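Local coordinates for protein glyoxalase-related enzyme, AraC type (PDB 3BT3) that is of unknown function but belongs to the glyoxalase-related VOC superfamily and may bind a small molecule as part of a transcription regulator, at residues Val36-Glu41 with Ile131-Gly136; Asp48-Asp53 with Gly58-Val63; Ala103-Val108 with Asp114-Ile119. All coordinates share one frame; numbering follows the deposited sequence.

Contact 1. Residues Val36-Glu41 with Ile131-Gly136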
loop_
_atom_site.group_PDB
_atom_site.type_symbol
_atom_site.label_atom_id
_atom_site.label_comp_id
_atom_site.label_asym_id
_atom_site.label_seq_id
_atom_site.Cartn_x
_atom_site.Cartn_y
_atom_site.Cartn_z
ATOM N N VAL A 36 3.091 11.870 11.522
ATOM C CA VAL A 36 4.507 11.539 11.467
ATOM C C VAL A 36 5.104 11.373 12.869
ATOM O O VAL A 36 5.955 10.508 13.084
ATOM C CB VAL A 36 5.283 12.635 10.702
ATOM C CG1 VAL A 36 6.764 12.533 10.979
ATOM C CG2 VAL A 36 5.025 12.503 9.220
ATOM N N LYS A 37 4.666 12.199 13.816
ATOM C CA LYS A 37 5.182 12.121 15.179
ATOM C C LYS A 37 4.731 10.815 15.809
ATOM O O LYS A 37 5.458 10.202 16.591
ATOM C CB LYS A 37 4.690 13.306 16.014
ATOM C CG LYS A 37 5.543 14.548 15.852
ATOM C CD LYS A 37 4.909 15.768 16.515
ATOM C CE LYS A 37 5.877 16.961 16.575
ATOM N NZ LYS A 37 6.372 17.400 15.229
ATOM N N TRP A 38 3.535 10.381 15.439
ATOM C CA TRP A 38 2.997 9.146 15.969
ATOM C C TRP A 38 3.828 7.970 15.447
ATOM O O TRP A 38 4.275 7.119 16.228
ATOM C CB TRP A 38 1.535 8.991 15.557
ATOM C CG TRP A 38 0.905 7.778 16.130
ATOM C CD1 TRP A 38 0.357 7.644 17.375
ATOM C CD2 TRP A 38 0.810 6.498 15.508
ATOM N NE1 TRP A 38 -0.071 6.355 17.569
ATOM C CE2 TRP A 38 0.197 5.627 16.438
ATOM C CE3 TRP A 38 1.183 5.998 14.255
ATOM C CZ2 TRP A 38 -0.045 4.275 16.154
ATOM C CZ3 TRP A 38 0.940 4.654 13.972
ATOM C CH2 TRP A 38 0.332 3.811 14.921
ATOM N N PHE A 39 4.049 7.932 14.135
ATOM C CA PHE A 39 4.831 6.858 13.555
ATOM C C PHE A 39 6.215 6.811 14.181
ATOM O O PHE A 39 6.819 5.745 14.289
ATOM C CB PHE A 39 4.967 7.034 12.040
ATOM C CG PHE A 39 3.890 6.355 11.251
ATOM C CD1 PHE A 39 2.713 7.020 10.933
ATOM C CD2 PHE A 39 4.053 5.042 10.829
ATOM C CE1 PHE A 39 1.718 6.389 10.213
ATOM C CE2 PHE A 39 3.062 4.397 10.105
ATOM C CZ PHE A 39 1.897 5.067 9.795
ATOM N N GLU A 40 6.722 7.973 14.584
ATOM C CA GLU A 40 8.046 8.055 15.196
ATOM C C GLU A 40 8.037 7.632 16.667
ATOM O O GLU A 40 8.820 6.772 17.085
ATOM C CB GLU A 40 8.612 9.485 15.080
ATOM C CG GLU A 40 9.167 9.855 13.699
ATOM C CD GLU A 40 9.556 11.341 13.567
ATOM O OE1 GLU A 40 10.180 11.719 12.541
ATOM O OE2 GLU A 40 9.234 12.136 14.477
ATOM N N GLU A 41 7.140 8.221 17.444
ATOM C CA GLU A 41 7.072 7.934 18.870
ATOM C C GLU A 41 6.532 6.577 19.275
ATOM O O GLU A 41 6.976 6.013 20.268
ATOM C CB GLU A 41 6.259 9.016 19.579
ATOM C CG GLU A 41 6.872 10.398 19.504
ATOM C CD GLU A 41 5.959 11.462 20.083
ATOM O OE1 GLU A 41 5.480 11.267 21.223
ATOM O OE2 GLU A 41 5.719 12.486 19.399
ATOM N N ILE A 131 -3.053 -2.416 15.152
ATOM C CA ILE A 131 -2.848 -1.186 15.894
ATOM C C ILE A 131 -3.718 -0.111 15.281
ATOM O O ILE A 131 -3.883 -0.066 14.068
ATOM C CB ILE A 131 -1.376 -0.732 15.801
ATOM C CG1 ILE A 131 -0.471 -1.879 16.252
ATOM C CG2 ILE A 131 -1.136 0.514 16.656
ATOM C CD1 ILE A 131 1.007 -1.557 16.212
ATOM N N THR A 132 -4.288 0.738 16.125
ATOM C CA THR A 132 -5.106 1.839 15.656
ATOM C C THR A 132 -4.178 3.047 15.695
ATOM O O THR A 132 -3.549 3.298 16.721
ATOM C CB THR A 132 -6.289 2.087 16.592
ATOM O OG1 THR A 132 -7.094 0.904 16.669
ATOM C CG2 THR A 132 -7.132 3.246 16.075
ATOM N N THR A 133 -4.076 3.783 14.590
ATOM C CA THR A 133 -3.188 4.943 14.551
ATOM C C THR A 133 -3.837 6.158 15.175
ATOM O O THR A 133 -5.014 6.124 15.533
ATOM C CB THR A 133 -2.788 5.325 13.108
ATOM O OG1 THR A 133 -3.929 5.847 12.403
ATOM C CG2 THR A 133 -2.250 4.124 12.384
ATOM N N THR A 134 -3.064 7.234 15.287
ATOM C CA THR A 134 -3.554 8.484 15.864
ATOM C C THR A 134 -4.641 9.064 14.973
ATOM O O THR A 134 -5.392 9.933 15.395
ATOM C CB THR A 134 -2.421 9.548 15.999
ATOM O OG1 THR A 134 -2.912 10.686 16.717
ATOM C CG2 THR A 134 -1.956 10.021 14.629
ATOM N N ASP A 135 -4.719 8.575 13.740
ATOM C CA ASP A 135 -5.710 9.064 12.792
ATOM C C ASP A 135 -6.945 8.181 12.725
ATOM O O ASP A 135 -7.910 8.519 12.051
ATOM C CB ASP A 135 -5.079 9.172 11.404
ATOM C CG ASP A 135 -3.923 10.149 11.372
ATOM O OD1 ASP A 135 -2.789 9.748 11.033
ATOM O OD2 ASP A 135 -4.155 11.330 11.699
ATOM N N GLY A 136 -6.904 7.042 13.410
ATOM C CA GLY A 136 -8.042 6.143 13.399
ATOM C C GLY A 136 -7.950 4.914 12.503
ATOM O O GLY A 136 -8.735 3.989 12.678
#
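One face of the Trp38 indole lies against the backbone of Thr133 and Thr134, and its rim meets Ile131. Thr133 CA stands 3.8 Å from the centroid of the six-membered ring, 21° off the ring normal, which identifies a CH-pi contact. Thr134 N sits over the same face, displaced toward the rim. In the plane of the indole, Ile131 CG2 approaches Trp38 CZ2 to 3.9 Å, while Phe39 CD1 borders the rim from within the helix; in return, Trp38 CZ3 lies over the centre of the Phe39 ring, 4.1 Å above its plane.

The indole spans the contact because Trp38 CG is anti to its backbone N (chi1 -177°), which carries the ring out from the helix across the turn. The Thr133 side chain crosses that of Trp38 at about a right angle, its CG2 3.6 Å from Trp38 CZ3. Thr134 CB meets the five-membered ring at Trp38 CD1, also at 3.6 Å, and the Thr134 and Trp38 side chains run alongside each other in opposed directions.

No hydrogen bond joins the two segments; the contact is a CH-pi and van der Waals seat for the indole on a type I turn from Thr133 to Gly136. Thr133 OG1 accepts from Asp135 N at 3.1 Å, an ST turn, and also bonds Tyr27; Thr134 OG1 bonds Lys34 near the start of helix 32-41.

Trp38 has a further edge-to-face partner in Trp113. Through Trp38, helix 32-41 packs on the turn that follows strand 126-132, beside strand 138-144, while Val36 and Phe39 touch Val63 of strand 58-64, in the other sheet.

Contact 2. Residues Asp48-Asp53 with Gly58-Val63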
loop_
_atom_site.group_PDB
_atom_site.type_symbol
_atom_site.label_atom_id
_atom_site.label_comp_id
_atom_site.label_asym_id
_atom_site.label_seq_id
_atom_site.Cartn_x
_atom_site.Cartn_y
_atom_site.Cartn_z
ATOM N N ASP A 48 9.314 12.290 7.054
ATOM C CA ASP A 48 9.703 13.591 6.553
ATOM C C ASP A 48 8.587 14.167 5.712
ATOM O O ASP A 48 7.986 13.476 4.892
ATOM C CB ASP A 48 10.994 13.482 5.735
ATOM C CG ASP A 48 11.483 14.829 5.234
ATOM O OD1 ASP A 48 11.044 15.255 4.143
ATOM O OD2 ASP A 48 12.296 15.470 5.935
ATOM N N ILE A 49 8.299 15.439 5.940
ATOM C CA ILE A 49 7.260 16.126 5.203
ATOM C C ILE A 49 7.938 16.905 4.083
ATOM O O ILE A 49 8.752 17.788 4.325
ATOM C CB ILE A 49 6.479 17.048 6.146
ATOM C CG1 ILE A 49 5.719 16.181 7.161
ATOM C CG2 ILE A 49 5.552 17.956 5.350
ATOM C CD1 ILE A 49 5.020 16.949 8.258
ATOM N N VAL A 50 7.596 16.558 2.850
ATOM C CA VAL A 50 8.194 17.167 1.668
ATOM C C VAL A 50 7.569 18.466 1.177
ATOM O O VAL A 50 8.252 19.299 0.583
ATOM C CB VAL A 50 8.207 16.140 0.520
ATOM C CG1 VAL A 50 8.714 16.774 -0.766
ATOM C CG2 VAL A 50 9.084 14.960 0.917
ATOM N N ALA A 51 6.279 18.652 1.423
ATOM C CA ALA A 51 5.604 19.865 0.976
ATOM C C ALA A 51 4.461 20.266 1.907
ATOM O O ALA A 51 3.702 19.419 2.371
ATOM C CB ALA A 51 5.078 19.659 -0.429
ATOM N N ARG A 52 4.340 21.564 2.171
ATOM C CA ARG A 52 3.284 22.079 3.044
ATOM C C ARG A 52 2.345 23.034 2.299
ATOM O O ARG A 52 2.683 23.523 1.223
ATOM C CB ARG A 52 3.907 22.805 4.244
ATOM C CG ARG A 52 4.762 21.913 5.114
ATOM C CD ARG A 52 5.533 22.705 6.150
ATOM N NE ARG A 52 6.260 21.816 7.049
ATOM C CZ ARG A 52 5.679 20.995 7.924
ATOM N NH1 ARG A 52 4.351 20.955 8.022
ATOM N NH2 ARG A 52 6.420 20.198 8.689
ATOM N N ASP A 53 1.168 23.288 2.870
ATOM C CA ASP A 53 0.199 24.201 2.266
ATOM C C ASP A 53 0.440 25.622 2.772
ATOM O O ASP A 53 1.373 25.863 3.535
ATOM C CB ASP A 53 -1.243 23.763 2.570
ATOM C CG ASP A 53 -1.573 23.770 4.061
ATOM O OD1 ASP A 53 -0.829 24.380 4.861
ATOM O OD2 ASP A 53 -2.600 23.167 4.432
ATOM N N GLY A 58 1.281 19.689 6.125
ATOM C CA GLY A 58 1.860 18.884 5.067
ATOM C C GLY A 58 0.873 18.408 4.021
ATOM O O GLY A 58 -0.207 17.940 4.361
ATOM N N ASP A 59 1.237 18.544 2.746
ATOM C CA ASP A 59 0.394 18.082 1.640
ATOM C C ASP A 59 0.911 16.716 1.221
ATOM O O ASP A 59 0.148 15.839 0.834
ATOM C CB ASP A 59 0.492 19.006 0.420
ATOM C CG ASP A 59 -0.288 20.288 0.583
ATOM O OD1 ASP A 59 -1.446 20.227 1.057
ATOM O OD2 ASP A 59 0.255 21.356 0.217
ATOM N N TYR A 60 2.226 16.557 1.287
ATOM C CA TYR A 60 2.850 15.310 0.901
ATOM C C TYR A 60 4.047 14.987 1.770
ATOM O O TYR A 60 4.810 15.877 2.161
ATOM C CB TYR A 60 3.312 15.352 -0.559
ATOM C CG TYR A 60 3.965 14.059 -0.962
ATOM C CD1 TYR A 60 3.211 12.894 -1.098
ATOM C CD2 TYR A 60 5.347 13.973 -1.121
ATOM C CE1 TYR A 60 3.814 11.676 -1.369
ATOM C CE2 TYR A 60 5.963 12.757 -1.397
ATOM C CZ TYR A 60 5.188 11.614 -1.519
ATOM O OH TYR A 60 5.776 10.408 -1.794
ATOM N N GLY A 61 4.207 13.702 2.060
ATOM C CA GLY A 61 5.316 13.259 2.873
ATOM C C GLY A 61 5.324 11.749 2.934
ATOM O O GLY A 61 4.619 11.089 2.165
ATOM N N CYS A 62 6.120 11.185 3.832
ATOM C CA CYS A 62 6.133 9.748 3.947
ATOM C C CYS A 62 6.789 9.285 5.218
ATOM O O CYS A 62 7.472 10.055 5.893
ATOM C CB CYS A 62 6.831 9.124 2.739
ATOM S SG CYS A 62 8.539 9.591 2.584
ATOM N N VAL A 63 6.541 8.025 5.552
ATOM C CA VAL A 63 7.118 7.400 6.725
ATOM C C VAL A 63 7.646 6.034 6.305
ATOM O O VAL A 63 7.090 5.385 5.426
ATOM C CB VAL A 63 6.075 7.243 7.871
ATOM C CG1 VAL A 63 5.706 8.607 8.398
ATOM C CG2 VAL A 63 4.827 6.514 7.372
#
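Asp48 and Cys62 form a hydrogen-bonded antiparallel pair, with the bonds Asp48 N to Cys62 O and Cys62 N to Asp48 O both 3.1 Å long. The tight part of the contact begins next to it, where Ile49 CA and Gly61 CA come within 4.2 Å in a non-hydrogen-bonded pair. Gly61 presents only its CA to the facing strand, 3.4 Å from Asp48 O. A second non-hydrogen-bonded pair is just as close, Arg52 CA to Gly58 CA at 4.0 Å. Gly58 CA also touches Ile49 CG2 and makes a CA-H...O contact with Ala51 O.

Two classic bulges interrupt the register. Tyr60 O accepts from two successive amides, Val50 N at 2.9 Å and Ala51 N at 3.2 Å. On the facing strand Ala51 O receives Asp59 N at 2.6 Å, N-H...O angle 168°, and a weak bond from Tyr60 N. Each bulge thus places one extra residue, on one strand and then on the other, and a single carbonyl takes both of its amides.

The solvent side, with the exposed Asp48, Val50 and Arg52, is looser. Val50 CB touches Tyr60 CD2 obliquely to the ring. Arg52 lays its guanidinium face over Ile49 CG2 and forms a salt bridge with Asp33 through NH1. The Tyr60 ring, held out by a chi1 of 180°, packs on Phe84 and on Phe95 of the second subunit. Asp53 CB comes near Asp59 OD2; Asp53 OD1 accepts from Phe57 N, while Asp53 OD2 and Asp59 OD1 both form salt bridges with Lys85, whose charge probably offsets their mutual repulsion.

The strands run at 164° to each other, forming a bulged beta hairpin at one edge of the mixed four-stranded sheet, whose strand order 1-4-3-2 matches the beta-alpha-beta-beta-beta module of the VOC superfamily.

Contact 3. Residues Ala103-Val108 with Asp114-Ile119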
loop_
_atom_site.group_PDB
_atom_site.type_symbol
_atom_site.label_atom_id
_atom_site.label_comp_id
_atom_site.label_asym_id
_atom_site.label_seq_id
_atom_site.Cartn_x
_atom_site.Cartn_y
_atom_site.Cartn_z
ATOM N N ALA A 103 8.302 -8.210 20.140
ATOM C CA ALA A 103 9.074 -7.001 20.366
ATOM C C ALA A 103 8.233 -5.788 19.958
ATOM O O ALA A 103 8.226 -4.779 20.657
ATOM C CB ALA A 103 10.377 -7.040 19.564
ATOM N N LEU A 104 7.521 -5.883 18.838
ATOM C CA LEU A 104 6.694 -4.763 18.398
ATOM C C LEU A 104 5.651 -4.382 19.442
ATOM O O LEU A 104 5.550 -3.223 19.838
ATOM C CB LEU A 104 5.968 -5.081 17.088
ATOM C CG LEU A 104 4.885 -4.058 16.713
ATOM C CD1 LEU A 104 5.516 -2.708 16.507
ATOM C CD2 LEU A 104 4.162 -4.486 15.448
ATOM N N HIS A 105 4.877 -5.365 19.880
ATOM C CA HIS A 105 3.827 -5.130 20.857
ATOM C C HIS A 105 4.358 -4.467 22.127
ATOM O O HIS A 105 3.750 -3.531 22.663
ATOM C CB HIS A 105 3.151 -6.451 21.195
ATOM C CG HIS A 105 1.902 -6.298 22.000
ATOM N ND1 HIS A 105 1.916 -5.985 23.342
ATOM C CD2 HIS A 105 0.600 -6.407 21.652
ATOM C CE1 HIS A 105 0.674 -5.909 23.785
ATOM N NE2 HIS A 105 -0.144 -6.161 22.780
ATOM N N LYS A 106 5.503 -4.952 22.593
ATOM C CA LYS A 106 6.130 -4.423 23.792
ATOM C C LYS A 106 6.617 -2.991 23.560
ATOM O O LYS A 106 6.495 -2.131 24.442
ATOM C CB LYS A 106 7.294 -5.324 24.195
ATOM C CG LYS A 106 8.051 -4.880 25.430
ATOM C CD LYS A 106 8.949 -6.014 25.918
ATOM C CE LYS A 106 9.824 -5.602 27.093
ATOM N NZ LYS A 106 10.905 -4.652 26.683
ATOM N N TYR A 107 7.159 -2.735 22.371
ATOM C CA TYR A 107 7.646 -1.400 22.040
ATOM C C TYR A 107 6.496 -0.396 22.067
ATOM O O TYR A 107 6.592 0.656 22.693
ATOM C CB TYR A 107 8.285 -1.403 20.657
ATOM C CG TYR A 107 9.041 -0.140 20.331
ATOM C CD1 TYR A 107 10.245 0.155 20.970
ATOM C CD2 TYR A 107 8.577 0.744 19.353
ATOM C CE1 TYR A 107 10.973 1.290 20.642
ATOM C CE2 TYR A 107 9.298 1.885 19.018
ATOM C CZ TYR A 107 10.498 2.151 19.664
ATOM O OH TYR A 107 11.241 3.259 19.316
ATOM N N VAL A 108 5.412 -0.734 21.374
ATOM C CA VAL A 108 4.235 0.120 21.321
ATOM C C VAL A 108 3.724 0.362 22.741
ATOM O O VAL A 108 3.583 1.511 23.171
ATOM C CB VAL A 108 3.111 -0.528 20.462
ATOM C CG1 VAL A 108 1.831 0.279 20.571
ATOM C CG2 VAL A 108 3.548 -0.607 19.003
ATOM N N ASP A 114 -1.993 2.467 23.990
ATOM C CA ASP A 114 -2.791 1.343 24.462
ATOM C C ASP A 114 -3.773 0.765 23.464
ATOM O O ASP A 114 -4.375 -0.274 23.728
ATOM C CB ASP A 114 -3.544 1.716 25.742
ATOM C CG ASP A 114 -2.690 1.537 26.984
ATOM O OD1 ASP A 114 -1.999 0.492 27.068
ATOM O OD2 ASP A 114 -2.707 2.423 27.872
ATOM N N GLN A 115 -3.937 1.431 22.324
ATOM C CA GLN A 115 -4.852 0.953 21.302
ATOM C C GLN A 115 -4.141 -0.006 20.348
ATOM O O GLN A 115 -3.940 0.284 19.164
ATOM C CB GLN A 115 -5.441 2.126 20.527
ATOM C CG GLN A 115 -6.134 3.155 21.392
ATOM C CD GLN A 115 -6.732 4.272 20.562
ATOM O OE1 GLN A 115 -7.682 4.056 19.811
ATOM N NE2 GLN A 115 -6.169 5.473 20.680
ATOM N N ILE A 116 -3.754 -1.148 20.900
ATOM C CA ILE A 116 -3.075 -2.217 20.184
ATOM C C ILE A 116 -3.741 -3.494 20.698
ATOM O O ILE A 116 -3.807 -3.716 21.901
ATOM C CB ILE A 116 -1.563 -2.241 20.526
ATOM C CG1 ILE A 116 -0.943 -3.595 20.174
ATOM C CG2 ILE A 116 -1.359 -1.993 22.004
ATOM C CD1 ILE A 116 -0.952 -3.923 18.715
ATOM N N SER A 117 -4.255 -4.317 19.796
ATOM C CA SER A 117 -4.908 -5.558 20.194
ATOM C C SER A 117 -3.860 -6.544 20.681
ATOM O O SER A 117 -2.666 -6.341 20.470
ATOM C CB SER A 117 -5.645 -6.180 19.005
ATOM O OG SER A 117 -4.719 -6.769 18.111
ATOM N N ASP A 118 -4.302 -7.606 21.342
ATOM C CA ASP A 118 -3.373 -8.626 21.809
ATOM C C ASP A 118 -2.911 -9.436 20.599
ATOM O O ASP A 118 -3.545 -9.410 19.546
ATOM C CB ASP A 118 -4.054 -9.561 22.823
ATOM C CG ASP A 118 -4.141 -8.958 24.227
ATOM O OD1 ASP A 118 -3.079 -8.745 24.863
ATOM O OD2 ASP A 118 -5.273 -8.701 24.696
ATOM N N ILE A 119 -1.791 -10.133 20.745
ATOM C CA ILE A 119 -1.266 -10.975 19.678
ATOM C C ILE A 119 -2.039 -12.296 19.680
ATOM O O ILE A 119 -2.222 -12.915 20.725
ATOM C CB ILE A 119 0.228 -11.280 19.895
ATOM C CG1 ILE A 119 1.048 -9.997 19.742
ATOM C CG2 ILE A 119 0.693 -12.353 18.908
ATOM C CD1 ILE A 119 2.547 -10.194 19.890
HETATM O O HOH W 1 -3.012 -5.681 23.910
#
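Helix-to-loop packing joins His105 and Val108 of helix 101-110 to Ile116 and Ile119 in the segment that leads from this helix toward strand 120-122. The evidence is mostly side-chain contact. His105 CG lies opposite its own amide nitrogen about the CA-CB bond (chi1 -170°), which sends the imidazole across to the loop, where its CD2 meets Ile116 CG1 at 3.5 Å. Ile119 comes to the base of the same residue, its CD1 4.0 Å from His105 CB. One helical turn further on, Val108 CG1 touches Ile116 CG2 at 4.2 Å, the two side chains crossing at a slant. Ile116 continues inward onto Cys129 and Ile131 of strand 126-132.

The polar rim of the imidazole is served differently. Ser117 O lies near the ring plane, at the edge. A water in that plane sits 3.1 Å from His105 NE2; it donates to Ile116 O at 2.9 Å and, weakly, to Asp118 OD1. Ser117 itself turns away, its OG bonding Asp118 O and Ser130.

One ring therefore combines hydrocarbon packing at CD2 with a hydrated edge at NE2. Asp118 OD1, 4.4 Å from His105 NE2 and linked to it through the water by a weak bond, would probably stabilise a positive charge on the imidazole, should it carry one.

In the fold
From the N terminus, helix 32-41 supplies the first half of contact 1, whose loop closes only at residues 131-136. Both other contacts nest inside it, in series: contact 2 closes a short hairpin before contact 3 turns the chain back after helix 101-110. Contacts 2 and 3 lie on opposite sides of the chain's centre, about 27 Å apart between centres, and do not touch. Contact 1 bridges them. Val36 packs on Ile49 of contact 2, while Ile131 packs on Val108 of contact 3 and Thr132 N probably hydrogen-bonds to Gln115 O. Helix 32-41 is thereby tied to both four-stranded sheets.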